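Local coordinates for protein lectin CEL-I, N-acetyl-D-galactosamine-specific C-type (Cucumaria echinata, PDB 1WMY) that binds N-acetyl-D-galactosamine as a C-type lectin, through a calcium ion in its carbohydrate-recognition site, at residues Q101-N106 and W122-A127. Residues are numbered along the deposited sequence; the frame is centred on the assembly and turned at random.
With CA (calcium ion), chain D; CA (calcium ion), chain C; MPD ((4S)-2-methyl-2,4-pentanediol), chain F.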
loop_
_atom_site.group_PDB
_atom_site.type_symbol
_atom_site.label_atom_id
_atom_site.label_comp_id
_atom_site.label_asym_id
_atom_site.label_seq_id
_atom_site.Cartn_x
_atom_site.Cartn_y
_atom_site.Cartn_z
ATOM N N GLN A 101 -31.819 8.306 -15.431
ATOM C CA GLN A 101 -30.439 7.967 -15.837
ATOM C C GLN A 101 -30.204 6.438 -15.838
ATOM O O GLN A 101 -30.825 5.728 -15.087
ATOM C CB GLN A 101 -29.470 8.650 -14.900
ATOM C CG GLN A 101 -29.658 10.167 -14.722
ATOM C CD GLN A 101 -29.537 10.925 -15.998
ATOM O OE1 GLN A 101 -28.771 10.508 -16.898
ATOM N NE2 GLN A 101 -30.312 12.037 -16.127
ATOM N N PRO A 102 -29.252 5.928 -16.631
ATOM C CA PRO A 102 -28.419 6.694 -17.541
ATOM C C PRO A 102 -29.166 6.927 -18.864
ATOM O O PRO A 102 -29.782 5.970 -19.364
ATOM C CB PRO A 102 -27.193 5.793 -17.715
ATOM C CG PRO A 102 -27.677 4.390 -17.567
ATOM C CD PRO A 102 -28.891 4.494 -16.625
ATOM N N ASP A 103 -29.152 8.142 -19.411
ATOM C CA ASP A 103 -29.980 8.460 -20.602
ATOM C C ASP A 103 -29.140 8.698 -21.864
ATOM O O ASP A 103 -29.678 8.840 -22.943
ATOM C CB ASP A 103 -30.863 9.645 -20.335
ATOM C CG ASP A 103 -30.032 10.927 -20.033
ATOM O OD1 ASP A 103 -30.617 12.017 -19.874
ATOM O OD2 ASP A 103 -28.792 10.902 -19.963
ATOM N N ASN A 104 -27.810 8.636 -21.772
ATOM C CA ASN A 104 -26.949 8.784 -22.971
ATOM C C ASN A 104 -27.329 10.058 -23.745
ATOM O O ASN A 104 -27.550 10.027 -24.998
ATOM C CB ASN A 104 -27.080 7.569 -23.920
ATOM C CG ASN A 104 -25.855 7.471 -24.874
ATOM O OD1 ASN A 104 -24.750 7.722 -24.463
ATOM N ND2 ASN A 104 -26.100 7.141 -26.157
ATOM N N TRP A 105 -27.539 11.133 -22.994
ATOM C CA TRP A 105 -28.088 12.370 -23.581
ATOM C C TRP A 105 -27.316 12.841 -24.815
ATOM O O TRP A 105 -26.088 12.842 -24.837
ATOM C CB TRP A 105 -28.143 13.483 -22.519
ATOM C CG TRP A 105 -28.704 14.697 -23.041
ATOM C CD1 TRP A 105 -30.016 14.956 -23.265
ATOM C CD2 TRP A 105 -27.987 15.817 -23.548
ATOM N NE1 TRP A 105 -30.170 16.196 -23.820
ATOM C CE2 TRP A 105 -28.943 16.749 -24.022
ATOM C CE3 TRP A 105 -26.630 16.137 -23.651
ATOM C CZ2 TRP A 105 -28.593 17.994 -24.543
ATOM C CZ3 TRP A 105 -26.273 17.388 -24.215
ATOM C CH2 TRP A 105 -27.251 18.283 -24.658
ATOM N N ASN A 106 -28.044 13.211 -25.869
ATOM C CA ASN A 106 -27.444 13.651 -27.127
ATOM C C ASN A 106 -26.579 12.554 -27.763
ATOM O O ASN A 106 -25.671 12.850 -28.488
ATOM C CB ASN A 106 -26.635 14.986 -26.915
ATOM C CG ASN A 106 -26.357 15.721 -28.200
ATOM O OD1 ASN A 106 -27.165 15.696 -29.158
ATOM N ND2 ASN A 106 -25.215 16.394 -28.248
ATOM N N TRP A 122 -26.273 8.675 -9.313
ATOM C CA TRP A 122 -25.386 8.645 -10.481
ATOM C C TRP A 122 -26.010 9.263 -11.713
ATOM O O TRP A 122 -27.151 9.082 -11.990
ATOM C CB TRP A 122 -25.049 7.193 -10.785
ATOM C CG TRP A 122 -24.405 6.467 -9.686
ATOM C CD1 TRP A 122 -24.057 6.953 -8.460
ATOM C CD2 TRP A 122 -23.974 5.124 -9.731
ATOM N NE1 TRP A 122 -23.466 5.956 -7.708
ATOM C CE2 TRP A 122 -23.406 4.815 -8.462
ATOM C CE3 TRP A 122 -24.041 4.114 -10.705
ATOM C CZ2 TRP A 122 -22.825 3.552 -8.184
ATOM C CZ3 TRP A 122 -23.517 2.886 -10.431
ATOM C CH2 TRP A 122 -22.905 2.600 -9.177
ATOM N N ASN A 123 -25.204 9.991 -12.484
ATOM C CA ASN A 123 -25.602 10.456 -13.801
ATOM C C ASN A 123 -24.503 10.020 -14.783
ATOM O O ASN A 123 -23.346 9.822 -14.407
ATOM C CB ASN A 123 -25.669 11.964 -13.765
ATOM C CG ASN A 123 -25.912 12.554 -15.126
ATOM O OD1 ASN A 123 -26.790 12.111 -15.833
ATOM N ND2 ASN A 123 -25.176 13.581 -15.478
ATOM N N ASP A 124 -24.876 9.810 -16.045
ATOM C CA ASP A 124 -23.908 9.677 -17.110
ATOM C C ASP A 124 -23.742 11.036 -17.784
ATOM O O ASP A 124 -24.714 11.756 -18.014
ATOM C CB ASP A 124 -24.296 8.627 -18.118
ATOM C CG ASP A 124 -25.651 8.873 -18.792
ATOM O OD1 ASP A 124 -26.457 9.655 -18.275
ATOM O OD2 ASP A 124 -25.947 8.268 -19.844
ATOM N N ASN A 125 -22.508 11.354 -18.146
ATOM C CA ASN A 125 -22.216 12.621 -18.740
ATOM C C ASN A 125 -21.166 12.440 -19.855
ATOM O O ASN A 125 -20.715 11.342 -20.152
ATOM C CB ASN A 125 -21.773 13.576 -17.643
ATOM C CG ASN A 125 -22.116 15.036 -17.929
ATOM O OD1 ASN A 125 -22.020 15.523 -19.058
ATOM N ND2 ASN A 125 -22.389 15.765 -16.864
ATOM N N SER A 126 -20.785 13.534 -20.473
ATOM C CA SER A 126 -20.038 13.446 -21.691
ATOM C C SER A 126 -18.534 13.677 -21.469
ATOM O O SER A 126 -18.089 14.022 -20.400
ATOM C CB SER A 126 -20.595 14.491 -22.680
ATOM O OG SER A 126 -20.195 15.778 -22.233
ATOM N N ALA A 127 -17.780 13.533 -22.554
ATOM C CA ALA A 127 -16.336 13.734 -22.548
ATOM C C ALA A 127 -15.948 15.210 -22.447
ATOM O O ALA A 127 -14.806 15.517 -22.253
ATOM C CB ALA A 127 -15.681 13.096 -23.819
HETATM CA CA CA D . -27.210 11.880 -18.283
HETATM CA CA CA C . -23.549 5.963 -23.007
HETATM C C1 MPD F . -26.758 16.457 -19.308
HETATM C C2 MPD F . -26.908 15.658 -18.042
HETATM O O2 MPD F . -26.385 14.313 -18.238
HETATM C CM MPD F . -26.105 16.439 -17.007
HETATM C C3 MPD F . -28.371 15.534 -17.632
HETATM C C4 MPD F . -29.195 14.752 -18.623
HETATM O O4 MPD F . -29.216 13.383 -18.319
HETATM C C5 MPD F . -30.612 15.234 -18.672
HETATM O O HOH W 1 -25.420 6.173 -21.359
#
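Asp124 reaches from strand 122-125 into the loop 101-106 and meets Gln101 to Asn104. Its CB lies near CB of Pro102, which follows a cis peptide bond and comes closer to the carboxylate, 3.5 Å from Asp124 OD2. CG lies between the backbone N and the carbonyl carbon (chi1 58°), which lets OD1 and the residue's own O bind the same calcium ion. Asp124 OD1 sits 2.4 Å from that ion and takes a long hydrogen bond from N of Asp103, tilted out of the carboxylate plane. Asp124 OD2 accepts a hydrogen bond from N of Asn104 at 2.7 Å on its syn lone pair, and one from a water that binds a second calcium ion, to which Asn104 OD1 is a ligand. Gln101 OE1, Asp103 OD2 and Asn123 OD1 complete the protein ligands of the first ion together with Glu109. The amide planes of Gln101 and Asn123 are 89° apart, and their oxygens come within 2.8 Å (OE1 to OD1). This closeness probably depends on the shared cation. Gln101 NE2 and Asn123 ND2 donate to O4 and O2 of a methylpentanediol, probably from the crystallisation liquor, whose two hydroxyls also coordinate the ion. This 1,3-diol occupies the place where a sugar's neighbouring hydroxyls would probably bind in this cis-proline, Gln-Pro-Asp galactose-type site, each held by calcium and an amide N-H at once.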